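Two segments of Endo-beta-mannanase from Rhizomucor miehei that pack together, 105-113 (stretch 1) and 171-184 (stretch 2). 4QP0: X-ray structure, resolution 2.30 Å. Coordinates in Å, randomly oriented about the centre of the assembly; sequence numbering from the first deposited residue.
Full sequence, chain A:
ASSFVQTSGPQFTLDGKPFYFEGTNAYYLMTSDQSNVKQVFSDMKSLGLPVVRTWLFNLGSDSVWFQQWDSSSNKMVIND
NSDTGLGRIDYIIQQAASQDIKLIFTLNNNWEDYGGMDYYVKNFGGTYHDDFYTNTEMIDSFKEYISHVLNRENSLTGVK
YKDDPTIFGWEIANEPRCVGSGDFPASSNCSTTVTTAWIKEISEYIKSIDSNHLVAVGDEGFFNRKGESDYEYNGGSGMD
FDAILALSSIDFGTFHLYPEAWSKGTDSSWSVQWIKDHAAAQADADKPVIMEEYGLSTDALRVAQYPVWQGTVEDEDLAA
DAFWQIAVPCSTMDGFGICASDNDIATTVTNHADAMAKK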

# COMPACT_ATOMS: atom_id res chain seq x y z
N PHE A 105 -5.30 -3.54 -1.64
CA PHE A 105 -5.74 -3.44 -0.25
C PHE A 105 -4.59 -3.66 0.70
O PHE A 105 -3.90 -4.68 0.64
CB PHE A 105 -6.85 -4.46 0.05
CG PHE A 105 -8.23 -4.04 -0.39
CD1 PHE A 105 -8.76 -2.80 -0.03
CD2 PHE A 105 -9.03 -4.90 -1.14
CE1 PHE A 105 -10.04 -2.42 -0.43
CE2 PHE A 105 -10.31 -4.52 -1.54
CZ PHE A 105 -10.81 -3.28 -1.18
N THR A 106 -4.36 -2.69 1.58
CA THR A 106 -3.32 -2.80 2.60
C THR A 106 -3.98 -3.27 3.90
O THR A 106 -4.98 -2.71 4.33
CB THR A 106 -2.59 -1.45 2.79
OG1 THR A 106 -2.16 -0.96 1.51
CG2 THR A 106 -1.37 -1.60 3.68
N LEU A 107 -3.42 -4.31 4.51
CA LEU A 107 -4.13 -5.02 5.57
C LEU A 107 -3.83 -4.59 7.01
O LEU A 107 -4.47 -5.06 7.96
CB LEU A 107 -3.93 -6.53 5.42
CG LEU A 107 -4.63 -7.19 4.23
CD1 LEU A 107 -4.01 -8.55 3.94
CD2 LEU A 107 -6.13 -7.32 4.46
N ASN A 108 -2.85 -3.71 7.16
CA ASN A 108 -2.39 -3.23 8.46
C ASN A 108 -1.56 -1.97 8.23
O ASN A 108 -1.31 -1.59 7.08
CB ASN A 108 -1.57 -4.31 9.16
CG ASN A 108 -1.68 -4.26 10.68
OD1 ASN A 108 -1.85 -3.19 11.27
ND2 ASN A 108 -1.58 -5.42 11.31
N ASN A 109 -1.14 -1.32 9.32
CA ASN A 109 -0.36 -0.09 9.24
C ASN A 109 0.73 -0.08 10.31
O ASN A 109 0.50 -0.51 11.44
CB ASN A 109 -1.29 1.12 9.43
CG ASN A 109 -0.61 2.44 9.09
OD1 ASN A 109 0.43 2.47 8.45
ND2 ASN A 109 -1.21 3.54 9.54
N ASN A 110 1.91 0.42 9.94
CA ASN A 110 3.01 0.60 10.91
C ASN A 110 2.67 1.68 11.95
O ASN A 110 2.86 1.48 13.16
CB ASN A 110 4.32 0.93 10.19
CG ASN A 110 5.54 0.84 11.09
OD1 ASN A 110 5.86 -0.23 11.62
ND2 ASN A 110 6.23 1.96 11.26
N TRP A 111 2.14 2.80 11.45
CA TRP A 111 1.82 3.99 12.25
C TRP A 111 0.48 3.89 12.96
O TRP A 111 -0.29 2.95 12.74
CB TRP A 111 1.88 5.25 11.37
CG TRP A 111 3.06 5.24 10.43
CD1 TRP A 111 3.04 5.18 9.04
CD2 TRP A 111 4.50 5.24 10.79
NE1 TRP A 111 4.32 5.16 8.53
CE2 TRP A 111 5.23 5.19 9.52
CE3 TRP A 111 5.21 5.27 11.99
CZ2 TRP A 111 6.62 5.18 9.48
CZ3 TRP A 111 6.62 5.26 11.93
CH2 TRP A 111 7.30 5.22 10.70
N GLU A 112 0.19 4.89 13.80
CA GLU A 112 -1.02 4.89 14.64
C GLU A 112 -2.29 5.40 13.93
O GLU A 112 -3.35 5.49 14.54
CB GLU A 112 -0.77 5.68 15.95
CG GLU A 112 -0.54 7.18 15.75
CD GLU A 112 -0.34 7.92 17.06
N ASP A 113 -2.20 5.74 12.64
CA ASP A 113 -3.38 6.13 11.89
C ASP A 113 -4.29 4.92 11.73
O ASP A 113 -3.89 3.88 11.19
CB ASP A 113 -3.01 6.73 10.53
CG ASP A 113 -2.25 8.03 10.66
OD1 ASP A 113 -1.11 7.99 11.18
N GLU A 171 -1.55 -6.29 0.36
CA GLU A 171 -0.34 -5.81 1.01
C GLU A 171 -0.42 -6.10 2.49
O GLU A 171 -1.43 -5.80 3.13
CB GLU A 171 -0.14 -4.32 0.78
CG GLU A 171 -0.11 -3.92 -0.68
CD GLU A 171 0.64 -2.63 -0.91
OE1 GLU A 171 0.38 -1.64 -0.18
OE2 GLU A 171 1.49 -2.62 -1.82
N ILE A 172 0.66 -6.68 3.02
CA ILE A 172 0.75 -7.08 4.43
C ILE A 172 0.50 -5.92 5.41
O ILE A 172 -0.42 -5.98 6.23
CB ILE A 172 2.12 -7.73 4.75
CG1 ILE A 172 2.27 -9.05 3.98
CG2 ILE A 172 2.28 -7.94 6.25
CD1 ILE A 172 3.70 -9.57 3.91
N ALA A 173 1.32 -4.88 5.30
CA ALA A 173 1.22 -3.72 6.17
C ALA A 173 1.79 -2.48 5.49
O ALA A 173 2.64 -2.57 4.61
CB ALA A 173 1.95 -3.97 7.47
N ASN A 174 1.30 -1.32 5.92
CA ASN A 174 1.79 -0.05 5.41
C ASN A 174 3.07 0.38 6.11
O ASN A 174 3.12 0.50 7.34
CB ASN A 174 0.72 1.03 5.55
CG ASN A 174 1.12 2.32 4.90
OD1 ASN A 174 1.54 2.34 3.74
ND2 ASN A 174 1.00 3.42 5.65
N GLU A 175 4.12 0.55 5.31
CA GLU A 175 5.42 1.09 5.73
C GLU A 175 6.05 0.49 7.00
O GLU A 175 6.48 1.24 7.87
CB GLU A 175 5.34 2.62 5.86
CG GLU A 175 4.85 3.33 4.61
CD GLU A 175 4.87 4.84 4.72
OE1 GLU A 175 4.75 5.36 5.85
OE2 GLU A 175 5.00 5.51 3.68
N PRO A 176 6.14 -0.85 7.09
CA PRO A 176 6.73 -1.45 8.30
C PRO A 176 8.16 -0.97 8.57
O PRO A 176 8.98 -0.98 7.65
CB PRO A 176 6.73 -2.95 7.99
CG PRO A 176 5.70 -3.13 6.94
CD PRO A 176 5.76 -1.88 6.11
N ARG A 177 8.42 -0.53 9.80
CA ARG A 177 9.78 -0.30 10.29
C ARG A 177 9.92 -1.07 11.60
O ARG A 177 8.98 -1.72 12.03
CB ARG A 177 10.06 1.19 10.53
CG ARG A 177 9.91 2.09 9.32
CD ARG A 177 10.45 3.48 9.61
NE ARG A 177 10.14 4.40 8.53
CZ ARG A 177 10.60 5.65 8.42
NH1 ARG A 177 11.42 6.15 9.34
NH2 ARG A 177 10.24 6.40 7.39
N CYS A 178 11.10 -1.01 12.23
CA CYS A 178 11.22 -1.54 13.59
C CYS A 178 10.56 -0.57 14.58
O CYS A 178 10.01 -1.00 15.59
CB CYS A 178 12.68 -1.80 13.97
SG CYS A 178 13.35 -3.37 13.35
N VAL A 179 10.61 0.72 14.25
CA VAL A 179 10.05 1.79 15.09
C VAL A 179 8.72 2.31 14.53
O VAL A 179 8.58 2.49 13.31
CB VAL A 179 11.05 2.97 15.23
CG1 VAL A 179 10.56 3.98 16.26
CG2 VAL A 179 12.43 2.47 15.61
N GLY A 180 7.76 2.55 15.42
CA GLY A 180 6.42 3.03 15.04
C GLY A 180 6.21 4.52 15.23
O GLY A 180 7.13 5.31 15.03
N SER A 181 5.00 4.90 15.62
CA SER A 181 4.66 6.32 15.76
C SER A 181 5.22 6.98 17.02
O SER A 181 5.49 8.19 17.02
CB SER A 181 3.14 6.52 15.69
OG SER A 181 2.68 6.32 14.37
N GLY A 182 5.40 6.21 18.08
CA GLY A 182 6.00 6.73 19.31
C GLY A 182 5.38 6.20 20.59
O GLY A 182 6.04 6.22 21.64
N ASP A 183 4.14 5.75 20.52
CA ASP A 183 3.43 5.21 21.69
C ASP A 183 4.08 3.91 22.19
O ASP A 183 3.98 3.58 23.38
CB ASP A 183 1.94 4.99 21.39
CG ASP A 183 1.21 6.29 21.01
OD1 ASP A 183 1.60 6.94 20.01
OD2 ASP A 183 0.24 6.65 21.70
N PHE A 184 4.73 3.18 21.29
CA PHE A 184 5.45 1.96 21.63
C PHE A 184 6.82 1.93 20.95
O PHE A 184 6.91 2.13 19.74
CB PHE A 184 4.63 0.72 21.23
CG PHE A 184 3.42 0.50 22.10
CD1 PHE A 184 3.48 -0.36 23.19
CD2 PHE A 184 2.23 1.17 21.84
CE1 PHE A 184 2.38 -0.56 24.00
CE2 PHE A 184 1.12 0.98 22.65
CZ PHE A 184 1.19 0.11 23.73

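The strand that ends at Thr 106 meets stretch 2 in a parallel bridge to Glu 171, and the two stretches bury 838 Å² between them. Phe 105 O accepts a hydrogen bond from Glu 171 N (2.9 Å), while its CA-to-CB bond points away. Thr 106 and Glu 171 share a face of the sheet, so the short hydroxyl side chain can donate from Thr 106 OG1 to Glu 171 OE1 (3.1 Å); the methyl CG2 of Thr 106 lies 3.8 Å from Asn 174 CB. Leu 107 N donates a hydrogen bond to Glu 171 O (2.8 Å); this uses only backbone, so the side chain is free to fill buried space, its CB 3.6 Å from Ile 172 O.

Beyond the strand, Asn 174 N donates to Asn 108 O and Asn 110 N to Asn 174 O, both at 2.9 Å. Amide side chains suit this buried, polar region, since each can donate and accept. Asn 109 OD1 receives Asn 174 ND2 (3.0 Å), and Asn 110 uses both ends: OD1 accepts from Arg 177 N (3.2 Å) and ND2 donates to Val 179 O (3.2 Å).

Trp 111 has the largest covered area. Its indole NE1 donates to Glu 175 OE1 (2.7 Å), and its CH2 lies over one face of the Arg 177 guanidinium. Glu 112 N donates to Ser 181 OG (2.9 Å), a small hydroxyl that reaches the backbone.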